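Local coordinates for protein ureidoglycolate hydrolase (Arabidopsis thaliana, PDB 4PXC) that hydrolyses (S)-ureidoglycolate to glyoxylate, ammonium and carbon dioxide, working as a manganese-dependent homodimer in plant purine breakdown, at residues T39-T44 with E138-G143; L133-E138 with S145-R150; R253-L258 with N294-K299; G281-L286 with L302-R307. The protein carries 1 engineered substitution. All blocks are in the same frame, centred on the assembly; numbering follows the deposited sequence.

Overall arrangement
Contacts 1 and 2 lie side by side in the catalytic part of the chain, their centres about 10 Å apart; they share Glu138, a manganese ligand beside the bound hydroxyglycine, and touch where Leu42 packs on Thr135 and Ser136. Contacts 3 and 4 belong to the region involved in dimerization and follow one another along strand 295-308, with centres about 20 Å apart. Contact 4 lies about 17 Å, centre to centre, from contact 1, and its Arg307 hydrogen-bonds the carboxylate of the same ligand. Contact 3, about 36 Å from contact 2 between centres, carries Asn294 into the active site of the second subunit, so each pocket is completed across the dimer.

Contact 1 (T39-T44 with E138-G143); sequences TRVLYT and EPTRFG. With MN (manganese (II) ion), chain D; HGY ((2S)-amino(hydroxy)ethanoic acid), chain E.
Arg141 reaching over Val41 to the backbone of Leu42 makes this a loop-on-turn contact, partly buried in the metal-binding part of the M20 fold. Val41 to Thr44 form a type II beta turn, which 138-143, a loop opening with the manganese ligand Glu138, overlies. Within the turn, Val41 O receives both Thr44 N and Thr44 OG1, while the central carbonyl, Leu42 O, points to the loop. Arg141 NH1 donates to Leu42 O at 2.9 Å, in the carbonyl plane and in the guanidinium plane, with an N-H...O angle of 160°. The arginine gets there because its CG stands anti to the backbone N (chi1 -172°) and the chain then runs extended as far as NE. Its aliphatic part is used as well: Val41 CG1 packs at 3.6 Å on Arg141 CB, and Arg141 CG sits over the centre of the Phe142 ring. The edge of that ring meets Leu42, CE2 lying 3.9 Å from Leu42 CD2. Beyond the main bond, a water accepts from Arg141 NH1, and Asp168 forms a salt bridge with Arg141 NE, so a long side chain ending in a planar group with several N-H donors suits this place. With a leucine here, Leu42 O would probably be left without its charged donor and Asp168 without its mate. Around the contact, helix 45-60, which begins right after its N-cap residue Thr44, packs on Leu42 and Tyr43, helix 174-180 lies against Tyr43, Arg141 and Phe142, and strand 86-96 packs on Thr140 through Ile96.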
# COMPACT_ATOMS: atom_id res chain seq x y z
N THR A 39 -2.37 9.63 -14.62
CA THR A 39 -3.31 9.14 -13.61
C THR A 39 -4.44 10.15 -13.55
O THR A 39 -4.21 11.34 -13.32
CB THR A 39 -2.68 9.03 -12.21
OG1 THR A 39 -1.65 8.04 -12.22
CG2 THR A 39 -3.74 8.61 -11.18
N ARG A 40 -5.67 9.70 -13.77
CA ARG A 40 -6.81 10.60 -13.67
C ARG A 40 -8.01 9.83 -13.16
O ARG A 40 -8.63 9.06 -13.91
CB ARG A 40 -7.13 11.24 -15.02
CG ARG A 40 -8.25 12.25 -14.93
CD ARG A 40 -8.28 13.19 -16.12
NE ARG A 40 -8.41 12.45 -17.37
CZ ARG A 40 -7.50 12.47 -18.35
NH1 ARG A 40 -6.40 13.20 -18.22
NH2 ARG A 40 -7.70 11.77 -19.46
N VAL A 41 -8.34 10.04 -11.89
CA VAL A 41 -9.36 9.25 -11.20
C VAL A 41 -10.69 9.99 -11.09
O VAL A 41 -10.72 11.21 -10.86
CB VAL A 41 -8.86 8.83 -9.79
CG1 VAL A 41 -9.94 8.03 -9.04
CG2 VAL A 41 -7.57 8.00 -9.90
N LEU A 42 -11.77 9.25 -11.30
CA LEU A 42 -13.14 9.74 -11.16
C LEU A 42 -13.35 10.74 -10.02
O LEU A 42 -13.00 10.46 -8.86
CB LEU A 42 -14.07 8.54 -10.93
CG LEU A 42 -15.53 8.81 -10.60
CD1 LEU A 42 -16.19 9.64 -11.71
CD2 LEU A 42 -16.25 7.49 -10.41
N TYR A 43 -13.92 11.89 -10.38
CA TYR A 43 -14.34 12.99 -9.50
C TYR A 43 -13.23 13.83 -8.86
O TYR A 43 -13.51 14.81 -8.18
CB TYR A 43 -15.34 12.53 -8.43
CG TYR A 43 -16.65 11.99 -8.95
CD1 TYR A 43 -17.27 12.54 -10.07
CD2 TYR A 43 -17.28 10.92 -8.32
CE1 TYR A 43 -18.49 12.04 -10.53
CE2 TYR A 43 -18.49 10.42 -8.77
CZ TYR A 43 -19.08 10.98 -9.88
OH TYR A 43 -20.29 10.46 -10.32
N THR A 44 -11.97 13.46 -9.07
CA THR A 44 -10.86 14.27 -8.55
C THR A 44 -10.72 15.56 -9.34
O THR A 44 -11.35 15.72 -10.39
CB THR A 44 -9.53 13.53 -8.63
OG1 THR A 44 -9.16 13.35 -10.00
CG2 THR A 44 -9.61 12.17 -7.91
N GLU A 138 -13.05 3.04 -15.54
CA GLU A 138 -12.07 2.32 -14.71
C GLU A 138 -12.55 2.14 -13.28
O GLU A 138 -13.26 3.01 -12.74
CB GLU A 138 -10.72 3.03 -14.72
CG GLU A 138 -10.21 3.35 -16.13
CD GLU A 138 -9.73 2.12 -16.87
OE1 GLU A 138 -9.95 0.97 -16.41
OE2 GLU A 138 -9.10 2.34 -17.93
N PRO A 139 -12.17 1.02 -12.65
CA PRO A 139 -12.63 0.69 -11.30
C PRO A 139 -11.74 1.28 -10.20
O PRO A 139 -11.93 0.93 -9.03
CB PRO A 139 -12.54 -0.84 -11.27
CG PRO A 139 -11.33 -1.13 -12.14
CD PRO A 139 -11.42 -0.10 -13.27
N THR A 140 -10.79 2.14 -10.56
CA THR A 140 -9.79 2.65 -9.62
C THR A 140 -10.35 3.12 -8.28
O THR A 140 -9.88 2.70 -7.21
CB THR A 140 -8.96 3.80 -10.23
OG1 THR A 140 -8.49 3.43 -11.53
CG2 THR A 140 -7.76 4.14 -9.33
N ARG A 141 -11.37 3.97 -8.32
CA ARG A 141 -11.77 4.66 -7.09
C ARG A 141 -12.68 3.84 -6.18
O ARG A 141 -12.42 3.75 -4.98
CB ARG A 141 -12.44 6.01 -7.37
CG ARG A 141 -12.67 6.81 -6.09
CD ARG A 141 -13.05 8.26 -6.33
NE ARG A 141 -13.02 9.01 -5.08
CZ ARG A 141 -13.01 10.33 -4.98
NH1 ARG A 141 -13.03 11.09 -6.08
NH2 ARG A 141 -12.97 10.91 -3.78
N PHE A 142 -13.73 3.26 -6.74
CA PHE A 142 -14.74 2.58 -5.93
C PHE A 142 -14.78 1.08 -6.19
O PHE A 142 -15.66 0.39 -5.68
CB PHE A 142 -16.13 3.20 -6.16
CG PHE A 142 -16.20 4.66 -5.84
CD1 PHE A 142 -16.20 5.10 -4.52
CD2 PHE A 142 -16.28 5.61 -6.85
CE1 PHE A 142 -16.26 6.45 -4.22
CE2 PHE A 142 -16.34 6.97 -6.56
CZ PHE A 142 -16.33 7.39 -5.23
N GLY A 143 -13.85 0.58 -7.00
CA GLY A 143 -13.81 -0.84 -7.31
C GLY A 143 -14.88 -1.25 -8.31
O GLY A 143 -15.06 -2.44 -8.60
MN MN D . -8.58 0.80 -19.54
OXT HGY E . -9.56 -3.31 -17.64
C HGY E . -10.21 -2.99 -18.69
O HGY E . -10.65 -3.87 -19.48
CA HGY E . -10.40 -1.54 -19.02
OB HGY E . -9.83 -0.71 -18.08
N HGY E . -11.74 -1.15 -19.33
O HOH W 1 -8.89 5.81 -12.72
O HOH W 2 -12.23 13.83 -5.13
O HOH W 3 -10.94 1.28 -19.82
O HOH W 4 -8.89 -1.01 -21.05

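Contact 2 (L133-E138 with S145-R150); sequences LFTSAE and SCLGSR. Engineered in segment 133-138: Ala137 (natural residue Glu). With MN (manganese (II) ion), chain D; HGY ((2S)-amino(hydroxy)ethanoic acid), chain E.
The ring of Phe134 rests against Ser149, its CE1 lying 3.8 Å from Ser149 CB, where the end of strand 129-134 meets the start of helix 147-152. Ser149 OG is turned between its backbone N and carbonyl carbon (chi1 56°) and bonds to Asp379, which leaves the CB for the ring. Thr135 uses its two branches differently. With OG1 anti to the backbone N (chi1 -162°), that hydroxyl accepts from Arg51 NH2 and bonds to Val70 O, while CG2 lies on Gly148 CA at 3.8 Å. Glycine suits the helix here, because a CB would come within about 3.1 Å of Thr135 N. Cys146, the N-cap residue, donates its N-H to Ala137 O at 2.8 Å, almost straight at 175° although well above the carbonyl plane. Two waters bridge the segments, one from Ser136 O to Ser149 N, the other from Ser136 OG, which also bonds to Asp94, to Leu147 N. Arg150 reaches back side-on to Ser145, NE to the carbonyl O at 2.7 Å and NH2 to OG at 3.0 Å, and its charge is also paired with Asp345. Ala137 is an engineered residue replacing a substrate-binding glutamate; Glu138 puts OE2 on manganese at 2.3 Å, together with Asp103 and His402, and OE1 bonds to Asn294 of the second subunit. Strand, metal-binding loop and helix follow in turn, consistent with an M20-family two-metal site.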
# COMPACT_ATOMS: atom_id res chain seq x y z
N LEU A 133 -19.60 11.08 -23.16
CA LEU A 133 -18.46 10.91 -22.28
C LEU A 133 -18.99 10.17 -21.06
O LEU A 133 -19.73 10.74 -20.25
CB LEU A 133 -17.85 12.26 -21.89
CG LEU A 133 -16.85 12.32 -20.74
CD1 LEU A 133 -15.74 11.30 -20.91
CD2 LEU A 133 -16.28 13.72 -20.70
N PHE A 134 -18.65 8.90 -20.95
CA PHE A 134 -19.05 8.11 -19.79
C PHE A 134 -18.33 8.63 -18.56
O PHE A 134 -17.15 8.99 -18.63
CB PHE A 134 -18.79 6.63 -20.03
CG PHE A 134 -19.64 6.07 -21.14
CD1 PHE A 134 -20.94 5.66 -20.89
CD2 PHE A 134 -19.15 6.01 -22.44
CE1 PHE A 134 -21.73 5.17 -21.91
CE2 PHE A 134 -19.94 5.52 -23.47
CZ PHE A 134 -21.24 5.10 -23.21
N THR A 135 -19.03 8.68 -17.43
CA THR A 135 -18.49 9.39 -16.28
C THR A 135 -17.21 8.73 -15.75
O THR A 135 -16.34 9.40 -15.17
CB THR A 135 -19.55 9.55 -15.15
OG1 THR A 135 -19.13 10.58 -14.24
CG2 THR A 135 -19.75 8.23 -14.39
N SER A 136 -17.07 7.43 -15.99
CA SER A 136 -15.89 6.67 -15.58
C SER A 136 -16.05 5.23 -16.07
O SER A 136 -17.14 4.66 -15.96
CB SER A 136 -15.76 6.66 -14.06
OG SER A 136 -14.89 5.62 -13.62
N ALA A 137 -14.99 4.66 -16.64
CA ALA A 137 -15.00 3.25 -17.00
C ALA A 137 -14.07 2.41 -16.12
O ALA A 137 -14.28 1.20 -15.96
CB ALA A 137 -14.61 3.07 -18.47
N GLU A 138 -13.05 3.04 -15.54
CA GLU A 138 -12.07 2.32 -14.71
C GLU A 138 -12.55 2.14 -13.28
O GLU A 138 -13.26 3.01 -12.74
CB GLU A 138 -10.72 3.03 -14.72
CG GLU A 138 -10.21 3.35 -16.13
CD GLU A 138 -9.73 2.12 -16.87
OE1 GLU A 138 -9.95 0.97 -16.41
OE2 GLU A 138 -9.10 2.34 -17.93
N SER A 145 -16.20 -0.98 -12.14
CA SER A 145 -15.86 -0.65 -13.53
C SER A 145 -17.11 -0.15 -14.25
O SER A 145 -18.23 -0.46 -13.82
CB SER A 145 -15.30 -1.88 -14.24
OG SER A 145 -16.30 -2.89 -14.33
N CYS A 146 -16.93 0.62 -15.32
CA CYS A 146 -18.04 1.14 -16.12
C CYS A 146 -19.21 1.69 -15.30
O CYS A 146 -20.38 1.40 -15.59
CB CYS A 146 -18.53 0.06 -17.08
SG CYS A 146 -17.27 -0.41 -18.28
N LEU A 147 -18.89 2.48 -14.28
CA LEU A 147 -19.91 2.96 -13.36
C LEU A 147 -21.03 3.70 -14.10
O LEU A 147 -22.21 3.52 -13.81
CB LEU A 147 -19.26 3.85 -12.30
CG LEU A 147 -20.10 4.34 -11.12
CD1 LEU A 147 -19.22 4.45 -9.86
CD2 LEU A 147 -20.75 5.68 -11.44
N GLY A 148 -20.64 4.51 -15.07
CA GLY A 148 -21.61 5.29 -15.82
C GLY A 148 -22.52 4.45 -16.70
O GLY A 148 -23.74 4.59 -16.66
N SER A 149 -21.94 3.57 -17.51
CA SER A 149 -22.75 2.77 -18.43
C SER A 149 -23.54 1.66 -17.73
O SER A 149 -24.59 1.24 -18.22
CB SER A 149 -21.89 2.20 -19.56
OG SER A 149 -20.82 1.44 -19.02
N ARG A 150 -23.05 1.17 -16.60
CA ARG A 150 -23.82 0.20 -15.82
C ARG A 150 -25.12 0.84 -15.34
O ARG A 150 -26.17 0.18 -15.31
CB ARG A 150 -23.02 -0.32 -14.62
CG ARG A 150 -21.92 -1.33 -14.93
CD ARG A 150 -21.27 -1.78 -13.61
NE ARG A 150 -20.03 -2.53 -13.78
CZ ARG A 150 -19.98 -3.85 -13.93
NH1 ARG A 150 -21.11 -4.56 -13.93
NH2 ARG A 150 -18.81 -4.47 -14.06
MN MN D . -8.58 0.80 -19.54
OXT HGY E . -9.56 -3.31 -17.64
C HGY E . -10.21 -2.99 -18.69
O HGY E . -10.65 -3.87 -19.48
CA HGY E . -10.40 -1.54 -19.02
OB HGY E . -9.83 -0.71 -18.08
N HGY E . -11.74 -1.15 -19.33
O HOH W 5 -19.11 4.28 -17.61
O HOH W 6 -16.13 3.06 -13.32
O HOH W 3 -10.94 1.28 -19.82
O HOH W 4 -8.89 -1.01 -21.05

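Contact 3 (R253-L258 with N294-K299). With HGY ((2S)-amino(hydroxy)ethanoic acid), chain H.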
# COMPACT_ATOMS: atom_id res chain seq x y z
N ARG A 253 2.57 -18.75 14.33
CA ARG A 253 2.10 -17.72 13.41
C ARG A 253 0.89 -18.16 12.60
O ARG A 253 0.63 -19.35 12.42
CB ARG A 253 3.23 -17.36 12.45
CG ARG A 253 4.48 -16.92 13.17
CD ARG A 253 5.54 -16.42 12.20
NE ARG A 253 6.55 -15.66 12.92
CZ ARG A 253 7.33 -14.74 12.38
NH1 ARG A 253 7.22 -14.46 11.09
NH2 ARG A 253 8.22 -14.09 13.12
N ASN A 254 0.12 -17.17 12.14
CA ASN A 254 -0.85 -17.38 11.07
C ASN A 254 -0.79 -16.16 10.15
O ASN A 254 -1.62 -15.25 10.19
CB ASN A 254 -2.27 -17.73 11.58
CG ASN A 254 -2.88 -16.66 12.46
OD1 ASN A 254 -2.19 -15.85 13.08
ND2 ASN A 254 -4.21 -16.66 12.53
N ASP A 255 0.26 -16.16 9.33
CA ASP A 255 0.68 -15.00 8.55
C ASP A 255 -0.26 -14.71 7.37
O ASP A 255 -0.33 -15.49 6.42
CB ASP A 255 2.12 -15.25 8.07
CG ASP A 255 2.79 -14.03 7.47
OD1 ASP A 255 2.12 -13.20 6.81
OD2 ASP A 255 4.03 -13.92 7.66
N ALA A 256 -0.97 -13.58 7.44
CA ALA A 256 -1.98 -13.23 6.43
C ALA A 256 -1.34 -12.87 5.10
O ALA A 256 -1.97 -13.01 4.03
CB ALA A 256 -2.86 -12.09 6.94
N GLY A 257 -0.11 -12.37 5.16
CA GLY A 257 0.64 -12.07 3.96
C GLY A 257 0.94 -13.33 3.17
O GLY A 257 0.81 -13.36 1.94
N LEU A 258 1.33 -14.40 3.87
CA LEU A 258 1.66 -15.65 3.20
C LEU A 258 0.41 -16.32 2.61
O LEU A 258 0.47 -16.91 1.53
CB LEU A 258 2.42 -16.59 4.15
CG LEU A 258 3.75 -15.99 4.59
CD1 LEU A 258 4.53 -16.98 5.45
CD2 LEU A 258 4.58 -15.53 3.38
N ASN A 294 8.67 -4.81 10.77
CA ASN A 294 8.83 -5.63 11.98
C ASN A 294 7.51 -6.04 12.64
O ASN A 294 7.45 -6.28 13.85
CB ASN A 294 9.78 -4.96 12.99
CG ASN A 294 9.39 -3.52 13.30
OD1 ASN A 294 8.54 -2.94 12.62
ND2 ASN A 294 10.03 -2.94 14.32
N SER A 295 6.47 -6.14 11.82
CA SER A 295 5.14 -6.52 12.31
C SER A 295 4.56 -7.56 11.36
O SER A 295 4.48 -7.32 10.15
CB SER A 295 4.25 -5.27 12.35
OG SER A 295 2.98 -5.55 12.93
N ILE A 296 4.17 -8.72 11.88
CA ILE A 296 3.59 -9.76 11.03
C ILE A 296 2.21 -9.30 10.53
O ILE A 296 1.39 -8.85 11.33
CB ILE A 296 3.44 -11.10 11.80
CG1 ILE A 296 4.76 -11.53 12.44
CG2 ILE A 296 2.92 -12.21 10.88
CD1 ILE A 296 4.59 -12.62 13.51
N PRO A 297 1.97 -9.39 9.22
CA PRO A 297 0.68 -8.93 8.69
C PRO A 297 -0.50 -9.63 9.36
O PRO A 297 -0.54 -10.87 9.36
CB PRO A 297 0.74 -9.34 7.21
CG PRO A 297 2.21 -9.33 6.88
CD PRO A 297 2.88 -9.84 8.15
N SER A 298 -1.44 -8.86 9.91
CA SER A 298 -2.64 -9.43 10.51
C SER A 298 -3.80 -9.39 9.52
O SER A 298 -4.80 -10.07 9.73
CB SER A 298 -3.03 -8.69 11.79
OG SER A 298 -3.00 -7.29 11.60
N LYS A 299 -3.67 -8.59 8.47
CA LYS A 299 -4.68 -8.57 7.40
C LYS A 299 -3.99 -8.43 6.06
O LYS A 299 -3.02 -7.69 5.94
CB LYS A 299 -5.69 -7.43 7.58
CG LYS A 299 -6.68 -7.63 8.70
CD LYS A 299 -7.80 -6.62 8.65
CE LYS A 299 -8.71 -6.77 9.87
NZ LYS A 299 -9.92 -5.90 9.81
OXT HGY H . 11.70 -4.91 15.84
C HGY H . 12.04 -4.89 17.05
O HGY H . 12.76 -5.81 17.50
CA HGY H . 11.54 -3.80 17.95
OB HGY H . 10.75 -2.92 17.24
N HGY H . 12.61 -3.07 18.56
O HOH W 7 -0.91 -12.93 11.30
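Arg253 and Ile296 meet in the region involved in dimerization, where the capped start of helix 256-272 lies on the strand that follows the substrate-binding Asn294. Ile296 CD1 stands over the centre of the Arg253 guanidinium, 3.6 Å from CZ. The branched isoleucine serves two neighbours: CG1, anti to the carbonyl carbon (chi1 -53°), leads toward the arginine, while CG2 touches Asp255 OD2 at 3.8 Å. Asp255 is the N-cap, and its OD1 accepts from Leu258 N at 3.3 Å, from above the carboxylate plane, and more weakly from Gly257 N. The Pro297 ring touches that oxygen, CD lying 3.7 Å from Asp255 OD1. Gly257 suits its place, because a CB would crowd both Pro297 CG and Asp255 OD1. Pro297 O takes a weak bond from Ala256 N at 3.3 Å and a firmer one from a water at 2.9 Å, which also donates to Asn254 O. Ser298 and Lys299 both face His289 in a classic beta bulge. Just before the strand, Asn294 ND2 donates at 3.0 Å to OXT of the hydroxyglycine in the second subunit's pocket. With one face on Ile296, the Arg253 guanidinium donates through NH2 to Val248 O and through NH1 to Thr282 OG1 of the second subunit, consistent with the need for this arginine in dimerization, inferred from related enzymes.

Contact 4 (G281-L286 with L302-R307); sequences GTVGIL and LEIDTR. With HGY ((2S)-amino(hydroxy)ethanoic acid), chain E.
Thr282 and Asp305 form a hydrogen-bonded pair in the antiparallel beta hairpin of strands 280-289 and 295-308: Thr282 N reaches Asp305 O at 2.7 Å, and Asp305 N returns to Thr282 O at 2.9 Å. Asp305 then positions the substrate-binding arginine. Its OD1, through the syn lone pair, takes Arg307 NE at 2.8 Å, and its OD2 takes NH2, a side-on salt bridge that fixes the guanidinium's rotation. Thus set, Arg307 holds the hydroxyglycine carboxylate at its edge, NH1 to O at 2.7 Å and NH2 to OXT at 2.8 Å. With a lysine in its place, the ligand carboxylate is likely to lose this paired grip and Asp305 its two-pronged mate. Further along, Glu303 N bonds to Ile285 O at 3.0 Å. On one face of the hairpin Val283, Leu286, Leu302 and Ile304 bury branched side chains under helix 256-272, Val283 CG2 meeting Ile304 CG1 at 4.1 Å. On the other, Ile285 lies alongside the aliphatic part of Glu303, whose OE2 is held by His301. Between Val283 and Ile285 a beta bulge at Gly284 shifts the register, and Ile285 N, buried there, has no partner in the model.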
# COMPACT_ATOMS: atom_id res chain seq x y z
N GLY A 281 -6.00 -14.04 -15.68
CA GLY A 281 -6.32 -13.75 -14.29
C GLY A 281 -5.13 -13.02 -13.70
O GLY A 281 -3.99 -13.32 -14.05
N THR A 282 -5.39 -12.07 -12.81
CA THR A 282 -4.31 -11.20 -12.32
C THR A 282 -4.59 -10.76 -10.89
O THR A 282 -5.73 -10.48 -10.53
CB THR A 282 -4.24 -9.90 -13.15
OG1 THR A 282 -4.28 -10.21 -14.55
CG2 THR A 282 -2.97 -9.12 -12.86
N VAL A 283 -3.54 -10.69 -10.08
CA VAL A 283 -3.63 -9.99 -8.80
C VAL A 283 -2.89 -8.66 -8.96
O VAL A 283 -1.66 -8.60 -8.88
CB VAL A 283 -3.04 -10.80 -7.64
CG1 VAL A 283 -3.13 -10.00 -6.34
CG2 VAL A 283 -3.79 -12.12 -7.50
N GLY A 284 -3.66 -7.60 -9.24
CA GLY A 284 -3.08 -6.27 -9.43
C GLY A 284 -2.92 -5.50 -8.14
O GLY A 284 -2.16 -4.52 -8.06
N ILE A 285 -3.65 -5.93 -7.11
CA ILE A 285 -3.61 -5.28 -5.82
C ILE A 285 -3.38 -6.34 -4.75
O ILE A 285 -4.12 -7.32 -4.68
CB ILE A 285 -4.93 -4.51 -5.53
CG1 ILE A 285 -4.97 -3.24 -6.39
CG2 ILE A 285 -5.03 -4.14 -4.06
CD1 ILE A 285 -6.27 -2.45 -6.29
N LEU A 286 -2.32 -6.15 -3.97
CA LEU A 286 -2.07 -7.00 -2.81
C LEU A 286 -1.50 -6.10 -1.73
O LEU A 286 -0.37 -5.62 -1.85
CB LEU A 286 -1.08 -8.13 -3.17
CG LEU A 286 -0.98 -9.35 -2.22
CD1 LEU A 286 -0.13 -10.46 -2.83
CD2 LEU A 286 -0.43 -8.98 -0.84
N LEU A 302 -6.53 -8.68 -1.31
CA LEU A 302 -6.21 -8.94 -2.71
C LEU A 302 -7.39 -8.50 -3.56
O LEU A 302 -8.55 -8.70 -3.19
CB LEU A 302 -5.96 -10.44 -2.98
CG LEU A 302 -4.88 -11.24 -2.25
CD1 LEU A 302 -5.45 -11.86 -0.97
CD2 LEU A 302 -4.32 -12.33 -3.16
N GLU A 303 -7.09 -7.89 -4.70
CA GLU A 303 -8.12 -7.63 -5.68
C GLU A 303 -7.72 -8.34 -6.96
O GLU A 303 -6.62 -8.12 -7.49
CB GLU A 303 -8.32 -6.13 -5.87
CG GLU A 303 -8.62 -5.44 -4.55
CD GLU A 303 -9.27 -4.09 -4.69
OE1 GLU A 303 -9.81 -3.79 -5.79
OE2 GLU A 303 -9.25 -3.33 -3.70
N ILE A 304 -8.61 -9.20 -7.43
CA ILE A 304 -8.29 -10.18 -8.45
C ILE A 304 -9.15 -9.94 -9.68
O ILE A 304 -10.37 -9.83 -9.56
CB ILE A 304 -8.59 -11.59 -7.92
CG1 ILE A 304 -7.76 -11.88 -6.67
CG2 ILE A 304 -8.33 -12.64 -9.00
CD1 ILE A 304 -8.13 -13.18 -5.96
N ASP A 305 -8.51 -9.84 -10.84
CA ASP A 305 -9.21 -9.64 -12.11
C ASP A 305 -9.11 -10.96 -12.87
O ASP A 305 -8.04 -11.55 -12.95
CB ASP A 305 -8.51 -8.52 -12.89
CG ASP A 305 -9.15 -8.25 -14.25
OD1 ASP A 305 -9.01 -9.10 -15.17
OD2 ASP A 305 -9.77 -7.19 -14.40
N THR A 306 -10.23 -11.46 -13.41
CA THR A 306 -10.17 -12.67 -14.24
C THR A 306 -11.24 -12.63 -15.32
O THR A 306 -12.35 -12.14 -15.09
CB THR A 306 -10.28 -13.99 -13.40
OG1 THR A 306 -9.92 -15.10 -14.23
CG2 THR A 306 -11.69 -14.19 -12.88
N ARG A 307 -10.89 -13.10 -16.51
CA ARG A 307 -11.77 -12.96 -17.67
C ARG A 307 -11.57 -14.14 -18.61
O ARG A 307 -10.56 -14.84 -18.54
CB ARG A 307 -11.45 -11.67 -18.46
CG ARG A 307 -11.23 -10.43 -17.60
CD ARG A 307 -10.75 -9.25 -18.41
NE ARG A 307 -10.17 -8.22 -17.54
CZ ARG A 307 -10.07 -6.93 -17.88
NH1 ARG A 307 -10.51 -6.53 -19.06
NH2 ARG A 307 -9.54 -6.05 -17.04
OXT HGY E . -9.56 -3.31 -17.64
C HGY E . -10.21 -2.99 -18.69
O HGY E . -10.65 -3.87 -19.48
CA HGY E . -10.40 -1.54 -19.02
OB HGY E . -9.83 -0.71 -18.08
N HGY E . -11.74 -1.15 -19.33
O HOH W 8 -6.70 -10.68 -15.67